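Local atomic coordinates of Di-haem cytochrome c peroxidase family protein (Burkholderia thailandensis E264, PDB entry 6NX0), a protein that probably reduces hydrogen peroxide by passing electrons between two covalently bound c-type hemes, and displays an atypically stable bis-Fe(IV) state. Residues 327-331 against 414-418; 157-161 against 378-383; 373-377 against 462-467. All coordinates share one frame; numbering follows the deposited sequence.

Contact 1: residues 327-331 against 414-418. With HEC (heme c), chain C.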
loop_
_atom_site.group_PDB
_atom_site.type_symbol
_atom_site.label_atom_id
_atom_site.label_comp_id
_atom_site.label_asym_id
_atom_site.label_seq_id
_atom_site.Cartn_x
_atom_site.Cartn_y
_atom_site.Cartn_z
ATOM N N ILE A 327 -6.310 -12.772 -2.753
ATOM C CA ILE A 327 -7.609 -12.926 -2.085
ATOM C C ILE A 327 -8.788 -12.614 -3.006
ATOM O O ILE A 327 -9.946 -12.839 -2.603
ATOM C CB ILE A 327 -7.696 -12.100 -0.781
ATOM C CG1 ILE A 327 -7.737 -10.583 -1.032
ATOM C CG2 ILE A 327 -6.530 -12.441 0.154
ATOM C CD1 ILE A 327 -8.098 -9.761 0.218
ATOM N N ALA A 328 -8.533 -12.123 -4.232
ATOM C CA ALA A 328 -9.554 -12.013 -5.278
ATOM C C ALA A 328 -10.744 -11.142 -4.854
ATOM O O ALA A 328 -11.904 -11.546 -4.928
ATOM C CB ALA A 328 -10.034 -13.405 -5.700
ATOM N N VAL A 329 -10.460 -9.911 -4.451
ATOM C CA VAL A 329 -11.575 -9.006 -4.156
ATOM C C VAL A 329 -12.417 -8.760 -5.410
ATOM O O VAL A 329 -11.946 -8.945 -6.550
ATOM C CB VAL A 329 -11.108 -7.676 -3.537
ATOM C CG1 VAL A 329 -10.300 -7.915 -2.286
ATOM C CG2 VAL A 329 -10.360 -6.838 -4.552
ATOM N N PRO A 330 -13.678 -8.365 -5.248
ATOM C CA PRO A 330 -14.567 -8.217 -6.406
ATOM C C PRO A 330 -14.089 -7.158 -7.387
ATOM O O PRO A 330 -13.432 -6.181 -7.021
ATOM C CB PRO A 330 -15.905 -7.812 -5.782
ATOM C CG PRO A 330 -15.822 -8.335 -4.364
ATOM C CD PRO A 330 -14.388 -8.154 -3.981
ATOM N N ARG A 331 -14.459 -7.367 -8.650
ATOM C CA ARG A 331 -14.161 -6.399 -9.695
ATOM C C ARG A 331 -14.837 -5.064 -9.409
ATOM O O ARG A 331 -16.019 -5.000 -9.045
ATOM C CB ARG A 331 -14.637 -6.947 -11.037
ATOM C CG ARG A 331 -14.209 -6.123 -12.268
ATOM C CD ARG A 331 -14.610 -6.915 -13.491
ATOM N NE ARG A 331 -14.270 -6.359 -14.799
ATOM C CZ ARG A 331 -13.130 -6.584 -15.441
ATOM N NH1 ARG A 331 -12.151 -7.282 -14.859
ATOM N NH2 ARG A 331 -12.952 -6.104 -16.672
ATOM N N PHE A 414 -14.910 -15.976 -8.524
ATOM C CA PHE A 414 -14.271 -14.666 -8.589
ATOM C C PHE A 414 -14.560 -13.995 -9.925
ATOM O O PHE A 414 -14.466 -14.617 -10.989
ATOM C CB PHE A 414 -12.765 -14.821 -8.409
ATOM C CG PHE A 414 -12.374 -15.925 -7.439
ATOM C CD1 PHE A 414 -12.736 -15.840 -6.109
ATOM C CD2 PHE A 414 -11.673 -17.047 -7.868
ATOM C CE1 PHE A 414 -12.406 -16.832 -5.221
ATOM C CE2 PHE A 414 -11.323 -18.050 -6.963
ATOM C CZ PHE A 414 -11.699 -17.944 -5.641
ATOM N N ASP A 415 -14.899 -12.712 -9.886
ATOM C CA ASP A 415 -15.167 -12.003 -11.127
ATOM C C ASP A 415 -14.077 -11.016 -11.511
ATOM O O ASP A 415 -14.231 -10.310 -12.513
ATOM C CB ASP A 415 -16.526 -11.298 -11.085
ATOM C CG ASP A 415 -16.598 -10.119 -10.114
ATOM O OD1 ASP A 415 -15.681 -9.888 -9.305
ATOM O OD2 ASP A 415 -17.622 -9.389 -10.208
ATOM N N ASP A 416 -12.958 -10.966 -10.783
ATOM C CA ASP A 416 -11.866 -10.098 -11.212
ATOM C C ASP A 416 -10.567 -10.867 -11.399
ATOM O O ASP A 416 -9.473 -10.287 -11.328
ATOM C CB ASP A 416 -11.664 -8.956 -10.229
ATOM C CG ASP A 416 -11.020 -7.744 -10.873
ATOM O OD1 ASP A 416 -11.150 -7.550 -12.120
ATOM O OD2 ASP A 416 -10.367 -6.990 -10.128
ATOM N N VAL A 417 -10.668 -12.171 -11.648
ATOM C CA VAL A 417 -9.527 -13.017 -11.975
ATOM C C VAL A 417 -9.851 -13.755 -13.266
ATOM O O VAL A 417 -10.923 -14.360 -13.372
ATOM C CB VAL A 417 -9.214 -14.005 -10.836
ATOM C CG1 VAL A 417 -8.050 -14.881 -11.209
ATOM C CG2 VAL A 417 -8.953 -13.278 -9.500
ATOM N N PRO A 418 -8.979 -13.716 -14.264
ATOM C CA PRO A 418 -9.235 -14.483 -15.488
ATOM C C PRO A 418 -9.436 -15.960 -15.157
ATOM O O PRO A 418 -8.852 -16.478 -14.211
ATOM C CB PRO A 418 -7.964 -14.272 -16.316
ATOM C CG PRO A 418 -7.249 -13.118 -15.699
ATOM C CD PRO A 418 -7.676 -13.041 -14.280
HETATM FE FE HEC C . -6.348 -8.608 4.518
HETATM C CHA HEC C . -6.297 -6.069 2.215
HETATM C CHB HEC C . -8.293 -6.693 6.601
HETATM C CHC HEC C . -6.957 -11.336 6.505
HETATM C CHD HEC C . -4.121 -10.425 2.677
HETATM N NA HEC C . -7.093 -6.722 4.448
HETATM C C1A HEC C . -6.904 -5.827 3.411
HETATM C C2A HEC C . -7.687 -4.658 3.715
HETATM C C3A HEC C . -8.149 -4.792 4.964
HETATM C C4A HEC C . -7.791 -6.099 5.453
HETATM C CMA HEC C . -9.102 -3.856 5.704
HETATM C CAA HEC C . -7.741 -3.379 2.848
HETATM C CBA HEC C . -6.633 -2.411 3.227
HETATM C CGA HEC C . -6.522 -1.183 2.355
HETATM O O1A HEC C . -5.498 -0.462 2.556
HETATM O O2A HEC C . -7.230 -1.063 1.316
HETATM N NB HEC C . -7.377 -8.956 6.218
HETATM C C1B HEC C . -8.075 -7.996 6.955
HETATM C C2B HEC C . -8.656 -8.649 8.114
HETATM C C3B HEC C . -8.357 -9.945 8.070
HETATM C C4B HEC C . -7.509 -10.147 6.903
HETATM C CMB HEC C . -9.439 -7.898 9.222
HETATM C CAB HEC C . -8.839 -11.091 8.997
HETATM C CBB HEC C . -10.380 -11.198 8.968
HETATM N NC HEC C . -5.617 -10.486 4.629
HETATM C C1C HEC C . -6.057 -11.477 5.485
HETATM C C2C HEC C . -5.345 -12.680 5.156
HETATM C C3C HEC C . -4.488 -12.409 4.163
HETATM C C4C HEC C . -4.666 -11.029 3.781
HETATM C CMC HEC C . -5.540 -13.983 5.963
HETATM C CAC HEC C . -3.349 -13.305 3.650
HETATM C CBC HEC C . -3.972 -14.577 3.037
HETATM N ND HEC C . -5.353 -8.267 2.799
HETATM C C1D HEC C . -4.481 -9.187 2.206
HETATM C C2D HEC C . -4.158 -8.709 0.894
HETATM C C3D HEC C . -4.884 -7.434 0.705
HETATM C C4D HEC C . -5.568 -7.188 1.946
HETATM C CMD HEC C . -3.251 -9.367 -0.142
HETATM C CAD HEC C . -4.893 -6.558 -0.554
HETATM C CBD HEC C . -5.954 -7.098 -1.492
HETATM C CGD HEC C . -6.293 -6.097 -2.567
HETATM O O1D HEC C . -5.863 -4.922 -2.457
HETATM O O2D HEC C . -7.143 -6.442 -3.439
HETATM O O HOH W 1 -9.591 -7.991 -7.641
HETATM O O HOH W 2 -12.373 -11.387 -7.971
#
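Phe414 begins the contact by bringing CD1 of its ring 3.7 Å from CB of Ala328, the methyl group approaching the ring obliquely. At Asp415 the chemistry turns polar. Its CG stands between the backbone N and the carbonyl carbon (chi1 69°), which turns the carboxylate back toward the other loop: OD1 takes the backbone N-H of Arg331 at 2.9 Å on its syn side, somewhat out of the carboxylate plane, in an almost straight bond (173°). OD2 is held by ND1 of His409, and with both oxygens engaged the group has little freedom to rotate. Asp416 follows, and its OD1 forms a salt bridge with NH1 of Arg331 at 2.9 Å. Carboxylate and guanidinium planes lie 78° apart, so the pairing is through one oxygen rather than side by side. The other oxygen, OD2, accepts from water 1, which also donates to Val329 O at 2.8 Å; water 2 donates to that same carbonyl and accepts from Asp416 N at 2.9 Å. Val417 closes the apolar end, its CG2 lying 4.0 Å from CB of Ala328. Both segments are irregular loops in the C-terminal cytochrome c region, and Val329 faces the heme, its CG2 3.4 Å from propionate O2D. Arg331 is further gripped by the carbonyls of His343 and Asn338 and by a cation-pi contact with Phe344. Its charge is paired with Asp416 alone, which would be expected to favour that buried carboxylate's ionised form; polar bonds, two bridging waters and the apolar patch round Ala328 together join the loops.

Contact 2: residues 157-161 against 378-383. With HEC (heme c), chain C.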
loop_
_atom_site.group_PDB
_atom_site.type_symbol
_atom_site.label_atom_id
_atom_site.label_comp_id
_atom_site.label_asym_id
_atom_site.label_seq_id
_atom_site.Cartn_x
_atom_site.Cartn_y
_atom_site.Cartn_z
ATOM N N ARG A 157 -4.946 3.773 -11.953
ATOM C CA ARG A 157 -5.369 2.406 -12.261
ATOM C C ARG A 157 -5.671 1.600 -11.002
ATOM O O ARG A 157 -6.342 0.558 -11.097
ATOM C CB ARG A 157 -4.295 1.691 -13.081
ATOM C CG ARG A 157 -4.154 2.267 -14.502
ATOM C CD ARG A 157 -2.981 1.661 -15.295
ATOM N NE ARG A 157 -1.750 1.493 -14.517
ATOM C CZ ARG A 157 -0.756 2.380 -14.428
ATOM N NH1 ARG A 157 0.323 2.098 -13.705
ATOM N NH2 ARG A 157 -0.837 3.549 -15.045
ATOM N N ARG A 158 -5.207 2.073 -9.845
ATOM C CA ARG A 158 -5.405 1.447 -8.556
ATOM C C ARG A 158 -5.714 2.528 -7.535
ATOM O O ARG A 158 -5.524 3.716 -7.784
ATOM C CB ARG A 158 -4.168 0.656 -8.098
ATOM C CG ARG A 158 -3.840 -0.543 -8.972
ATOM C CD ARG A 158 -2.686 -1.400 -8.412
ATOM N NE ARG A 158 -2.435 -2.564 -9.250
ATOM C CZ ARG A 158 -1.230 -2.946 -9.654
ATOM N NH1 ARG A 158 -0.137 -2.293 -9.245
ATOM N NH2 ARG A 158 -1.126 -4.006 -10.454
ATOM N N ASN A 159 -6.155 2.087 -6.361
ATOM C CA ASN A 159 -6.300 2.976 -5.221
ATOM C C ASN A 159 -4.927 3.325 -4.670
ATOM O O ASN A 159 -3.960 2.565 -4.823
ATOM C CB ASN A 159 -7.148 2.304 -4.136
ATOM C CG ASN A 159 -7.653 3.278 -3.093
ATOM O OD1 ASN A 159 -7.740 4.487 -3.322
ATOM N ND2 ASN A 159 -8.040 2.739 -1.939
ATOM N N ALA A 160 -4.829 4.491 -4.038
ATOM C CA ALA A 160 -3.562 4.878 -3.429
ATOM C C ALA A 160 -3.563 4.579 -1.940
ATOM O O ALA A 160 -4.577 4.822 -1.257
ATOM C CB ALA A 160 -3.290 6.367 -3.615
ATOM N N PRO A 161 -2.435 4.089 -1.429
ATOM C CA PRO A 161 -2.307 3.841 0.009
ATOM C C PRO A 161 -1.847 5.072 0.775
ATOM O O PRO A 161 -1.325 6.041 0.224
ATOM C CB PRO A 161 -1.228 2.759 0.054
ATOM C CG PRO A 161 -0.297 3.188 -1.039
ATOM C CD PRO A 161 -1.227 3.656 -2.158
ATOM N N LYS A 378 -9.749 5.736 5.486
ATOM C CA LYS A 378 -9.739 5.706 4.030
ATOM C C LYS A 378 -11.155 5.817 3.479
ATOM O O LYS A 378 -12.124 5.361 4.085
ATOM C CB LYS A 378 -9.092 4.417 3.520
ATOM C CG LYS A 378 -7.627 4.284 3.865
ATOM C CD LYS A 378 -7.140 2.866 3.731
ATOM C CE LYS A 378 -7.180 2.346 2.301
ATOM N NZ LYS A 378 -5.904 2.602 1.587
ATOM N N GLU A 379 -11.263 6.424 2.301
ATOM C CA GLU A 379 -12.547 6.571 1.625
ATOM C C GLU A 379 -12.923 5.371 0.765
ATOM O O GLU A 379 -14.109 5.196 0.451
ATOM C CB GLU A 379 -12.543 7.847 0.774
ATOM C CG GLU A 379 -12.465 9.110 1.626
ATOM C CD GLU A 379 -12.434 10.379 0.814
ATOM O OE1 GLU A 379 -11.971 10.353 -0.339
ATOM O OE2 GLU A 379 -12.885 11.420 1.327
ATOM N N SER A 380 -11.952 4.539 0.385
ATOM C CA SER A 380 -12.211 3.302 -0.336
ATOM C C SER A 380 -11.075 2.349 -0.025
ATOM O O SER A 380 -10.000 2.758 0.427
ATOM C CB SER A 380 -12.371 3.529 -1.847
ATOM O OG SER A 380 -11.163 4.002 -2.401
ATOM N N PHE A 381 -11.336 1.064 -0.283
ATOM C CA PHE A 381 -10.509 -0.020 0.225
ATOM C C PHE A 381 -10.173 -1.016 -0.871
ATOM O O PHE A 381 -10.937 -1.217 -1.819
ATOM C CB PHE A 381 -11.205 -0.762 1.400
ATOM C CG PHE A 381 -11.565 0.158 2.523
ATOM C CD1 PHE A 381 -10.669 0.418 3.551
ATOM C CD2 PHE A 381 -12.766 0.820 2.506
ATOM C CE1 PHE A 381 -10.996 1.320 4.559
ATOM C CE2 PHE A 381 -13.089 1.715 3.494
ATOM C CZ PHE A 381 -12.205 1.973 4.512
ATOM N N MET A 382 -9.031 -1.675 -0.668
ATOM C CA MET A 382 -8.417 -2.630 -1.595
ATOM C C MET A 382 -7.791 -1.926 -2.799
ATOM O O MET A 382 -8.023 -0.732 -3.054
ATOM C CB MET A 382 -9.428 -3.691 -2.050
ATOM C CG MET A 382 -10.099 -4.454 -0.932
ATOM S SD MET A 382 -8.920 -5.409 0.034
ATOM C CE MET A 382 -9.983 -6.221 1.242
ATOM N N HIS A 383 -6.982 -2.683 -3.544
ATOM C CA HIS A 383 -6.166 -2.138 -4.634
ATOM C C HIS A 383 -6.998 -1.468 -5.708
ATOM O O HIS A 383 -6.473 -0.625 -6.441
ATOM C CB HIS A 383 -5.312 -3.255 -5.276
ATOM C CG HIS A 383 -6.067 -4.160 -6.193
ATOM N ND1 HIS A 383 -6.923 -5.138 -5.732
ATOM C CD2 HIS A 383 -6.096 -4.247 -7.546
ATOM C CE1 HIS A 383 -7.463 -5.767 -6.757
ATOM N NE2 HIS A 383 -6.982 -5.242 -7.872
HETATM FE FE HEC C . -6.348 -8.608 4.518
HETATM C CHA HEC C . -6.297 -6.069 2.215
HETATM C CHB HEC C . -8.293 -6.693 6.601
HETATM C CHC HEC C . -6.957 -11.336 6.505
HETATM C CHD HEC C . -4.121 -10.425 2.677
HETATM N NA HEC C . -7.093 -6.722 4.448
HETATM C C1A HEC C . -6.904 -5.827 3.411
HETATM C C2A HEC C . -7.687 -4.658 3.715
HETATM C C3A HEC C . -8.149 -4.792 4.964
HETATM C C4A HEC C . -7.791 -6.099 5.453
HETATM C CMA HEC C . -9.102 -3.856 5.704
HETATM C CAA HEC C . -7.741 -3.379 2.848
HETATM C CBA HEC C . -6.633 -2.411 3.227
HETATM C CGA HEC C . -6.522 -1.183 2.355
HETATM O O1A HEC C . -5.498 -0.462 2.556
HETATM O O2A HEC C . -7.230 -1.063 1.316
HETATM N NB HEC C . -7.377 -8.956 6.218
HETATM C C1B HEC C . -8.075 -7.996 6.955
HETATM C C2B HEC C . -8.656 -8.649 8.114
HETATM C C3B HEC C . -8.357 -9.945 8.070
HETATM C C4B HEC C . -7.509 -10.147 6.903
HETATM C CMB HEC C . -9.439 -7.898 9.222
HETATM C CAB HEC C . -8.839 -11.091 8.997
HETATM C CBB HEC C . -10.380 -11.198 8.968
HETATM N NC HEC C . -5.617 -10.486 4.629
HETATM C C1C HEC C . -6.057 -11.477 5.485
HETATM C C2C HEC C . -5.345 -12.680 5.156
HETATM C C3C HEC C . -4.488 -12.409 4.163
HETATM C C4C HEC C . -4.666 -11.029 3.781
HETATM C CMC HEC C . -5.540 -13.983 5.963
HETATM C CAC HEC C . -3.349 -13.305 3.650
HETATM C CBC HEC C . -3.972 -14.577 3.037
HETATM N ND HEC C . -5.353 -8.267 2.799
HETATM C C1D HEC C . -4.481 -9.187 2.206
HETATM C C2D HEC C . -4.158 -8.709 0.894
HETATM C C3D HEC C . -4.884 -7.434 0.705
HETATM C C4D HEC C . -5.568 -7.188 1.946
HETATM C CMD HEC C . -3.251 -9.367 -0.142
HETATM C CAD HEC C . -4.893 -6.558 -0.554
HETATM C CBD HEC C . -5.954 -7.098 -1.492
HETATM C CGD HEC C . -6.293 -6.097 -2.567
HETATM O O1D HEC C . -5.863 -4.922 -2.457
HETATM O O2D HEC C . -7.143 -6.442 -3.439
HETATM O O HOH W 3 -9.386 5.881 -1.559
HETATM O O HOH W 4 -6.378 0.773 -0.469
HETATM O O HOH W 5 -6.803 5.101 0.375
#
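Asn159 reaches across to Ser380 with its amide, CG being anti to the backbone N (chi1 -165°). ND2 gives a weak hydrogen bond to Ser380 O at 3.1 Å, and OD1 receives a hydrogen from water 3, which also donates to Ser380 OG, an atom also hydrogen-bonded to Arg145 O. Behind this side chain the backbone is tied more firmly: Asn159 N donates to His383 O at 2.7 Å, from 45° above the carbonyl plane. Arg158 lies alongside, its CB against that oxygen and its NE 4.4 Å from CD2 of His383, obliquely to the imidazole. The guanidinium goes on to a propionate of the other heme, flanked by Asp192 and Asp345. The contact belongs to the interface between the two heme-bearing halves of a diheme peroxidase, 157-161 from the N-terminal and 378-383 from the C-terminal one. On the latter's heme, His383 grips one propionate twice, through ND1 to O2D at 2.6 Å and backbone N to O1D at 2.7 Å, the ring meeting O2D at its edge. Met382 N holds the second propionate at O2A, 2.7 Å away, while Met382 SD packs 3.5 Å from heme CHA. Lys378, bent near its end, offers NZ weakly to O1A; the ammonium also donates to water 5, itself bonded to Ala160 O, and to water 4, which passes a hydrogen to O2A and takes a weak one from Asn159 ND2.

Contact 3: residues 373-377 against 462-467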
loop_
_atom_site.group_PDB
_atom_site.type_symbol
_atom_site.label_atom_id
_atom_site.label_comp_id
_atom_site.label_asym_id
_atom_site.label_seq_id
_atom_site.Cartn_x
_atom_site.Cartn_y
_atom_site.Cartn_z
ATOM N N ARG A 373 -2.488 0.182 9.392
ATOM C CA ARG A 373 -2.512 1.411 10.177
ATOM C C ARG A 373 -3.232 2.496 9.390
ATOM O O ARG A 373 -3.024 2.658 8.188
ATOM C CB ARG A 373 -1.102 1.853 10.548
ATOM C CG ARG A 373 -0.480 0.896 11.578
ATOM C CD ARG A 373 0.978 1.124 11.804
ATOM N NE ARG A 373 1.485 0.414 12.988
ATOM C CZ ARG A 373 1.407 0.879 14.227
ATOM N NH1 ARG A 373 0.792 2.034 14.468
ATOM N NH2 ARG A 373 1.901 0.173 15.234
ATOM N N ASN A 374 -4.098 3.225 10.093
ATOM C CA ASN A 374 -4.954 4.287 9.557
ATOM C C ASN A 374 -5.960 3.797 8.533
ATOM O O ASN A 374 -6.555 4.614 7.816
ATOM C CB ASN A 374 -4.124 5.439 9.005
ATOM C CG ASN A 374 -3.325 6.082 10.089
ATOM O OD1 ASN A 374 -3.909 6.709 10.994
ATOM N ND2 ASN A 374 -2.012 5.921 10.046
ATOM N N VAL A 375 -6.241 2.491 8.498
ATOM C CA VAL A 375 -7.197 1.975 7.511
ATOM C C VAL A 375 -8.571 2.599 7.687
ATOM O O VAL A 375 -9.289 2.829 6.707
ATOM C CB VAL A 375 -7.238 0.430 7.570
ATOM C CG1 VAL A 375 -7.846 -0.066 8.873
ATOM C CG2 VAL A 375 -7.964 -0.146 6.329
ATOM N N ALA A 376 -8.952 2.935 8.928
ATOM C CA ALA A 376 -10.330 3.341 9.183
ATOM C C ALA A 376 -10.661 4.758 8.712
ATOM O O ALA A 376 -11.824 5.164 8.819
ATOM C CB ALA A 376 -10.617 3.214 10.680
ATOM N N ILE A 377 -9.695 5.518 8.183
ATOM C CA ILE A 377 -9.950 6.857 7.651
ATOM C C ILE A 377 -9.951 6.879 6.135
ATOM O O ILE A 377 -10.162 7.952 5.540
ATOM C CB ILE A 377 -8.951 7.901 8.196
ATOM C CG1 ILE A 377 -7.532 7.695 7.645
ATOM C CG2 ILE A 377 -8.946 7.908 9.718
ATOM C CD1 ILE A 377 -6.538 8.732 8.094
ATOM N N TYR A 462 -5.611 11.859 13.271
ATOM C CA TYR A 462 -6.631 11.572 12.270
ATOM C C TYR A 462 -7.887 10.912 12.814
ATOM O O TYR A 462 -8.758 10.552 12.013
ATOM C CB TYR A 462 -6.045 10.669 11.175
ATOM C CG TYR A 462 -4.737 11.180 10.637
ATOM C CD1 TYR A 462 -4.681 12.371 9.928
ATOM C CD2 TYR A 462 -3.564 10.469 10.823
ATOM C CE1 TYR A 462 -3.488 12.841 9.416
ATOM C CE2 TYR A 462 -2.359 10.935 10.312
ATOM C CZ TYR A 462 -2.336 12.121 9.618
ATOM O OH TYR A 462 -1.132 12.578 9.101
ATOM N N VAL A 463 -8.030 10.747 14.141
ATOM C CA VAL A 463 -9.151 9.956 14.662
ATOM C C VAL A 463 -10.491 10.563 14.297
ATOM O O VAL A 463 -11.474 9.834 14.123
ATOM C CB VAL A 463 -9.046 9.753 16.184
ATOM C CG1 VAL A 463 -7.847 8.876 16.521
ATOM C CG2 VAL A 463 -8.979 11.079 16.900
ATOM N N GLY A 464 -10.545 11.888 14.125
ATOM C CA GLY A 464 -11.790 12.560 13.766
ATOM C C GLY A 464 -12.298 12.254 12.373
ATOM O O GLY A 464 -13.453 12.569 12.068
ATOM N N LEU A 465 -11.479 11.644 11.522
ATOM C CA LEU A 465 -11.933 11.282 10.196
ATOM C C LEU A 465 -12.569 9.903 10.132
ATOM O O LEU A 465 -13.166 9.553 9.111
ATOM C CB LEU A 465 -10.767 11.323 9.197
ATOM C CG LEU A 465 -10.119 12.685 8.950
ATOM C CD1 LEU A 465 -8.990 12.540 7.925
ATOM C CD2 LEU A 465 -11.164 13.676 8.486
ATOM N N MET A 466 -12.420 9.088 11.165
ATOM C CA MET A 466 -13.148 7.841 11.189
ATOM C C MET A 466 -14.647 8.133 11.272
ATOM O O MET A 466 -15.055 9.126 11.876
ATOM C CB MET A 466 -12.723 6.999 12.387
ATOM C CG MET A 466 -11.245 6.649 12.426
ATOM S SD MET A 466 -10.896 5.317 13.612
ATOM C CE MET A 466 -11.155 6.177 15.159
ATOM N N PRO A 467 -15.490 7.290 10.690
ATOM C CA PRO A 467 -16.922 7.447 10.950
ATOM C C PRO A 467 -17.173 7.267 12.433
ATOM O O PRO A 467 -16.526 6.448 13.094
ATOM C CB PRO A 467 -17.561 6.339 10.116
ATOM C CG PRO A 467 -16.499 5.312 9.970
ATOM C CD PRO A 467 -15.203 6.047 9.946
#
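Ile377 sets its two branches against the 462-467 segment through a first torsion of 70°, with CG1 between the backbone N and the carbonyl carbon and CG2 beside that N. From there CD1 meets CB of Tyr462 at 3.7 Å, near the root of the ring. The other branch, CG2, lies 3.5 Å from Tyr462 O and also packs against Leu465 CB and Met466 CG. In Met466 a nearly extended second torsion (-165°) carries SD over Ala376, whose CB it touches at 3.6 Å. The partners are a 3-10 turn, 375-377, ahead of helix 390-399, and the end of another 3-10 segment, through 465, beyond helix 444-455, so the tail of the chain is packed against the loop that continues into the heme-binding residues. No hydrogen bond joins the segments; the contact is mostly between apolar side chains, and Tyr462 O is instead used within its own turn, by Leu465 N. Asn374 comes obliquely to the Tyr462 ring, amide and ring planes 88° apart, with OD1 3.8 Å from CD2. That oxygen has its polar partner in Asp459 N, as the phenol has in Pro128 O. Further along, the CD of Pro467 rests 3.7 Å from Ala376 O.

How the contacts relate
Contacts 1 and 2 both touch the same heme and each other: Val329 CG1 packs 3.7 Å from Met382 SD, and Val329 CG2 lies 3.8 Å from His383 CE1, so contact 1 backs the residues that hold the propionates. Contact 2, whose centre is about 15 Å from that of contact 1, also reaches the other heme through Arg158. Contact 3, about 14 Å from contact 2 between centres, reaches the heme pocket through Val375, while its two segments meet on the side of the chain's C-terminal tail. Its first segment runs straight into 378-383, and Phe381 CE1 comes within 3.1 Å of Val375 O. Contacts 1 and 3 do not touch, their nearest atoms being about 11 Å apart.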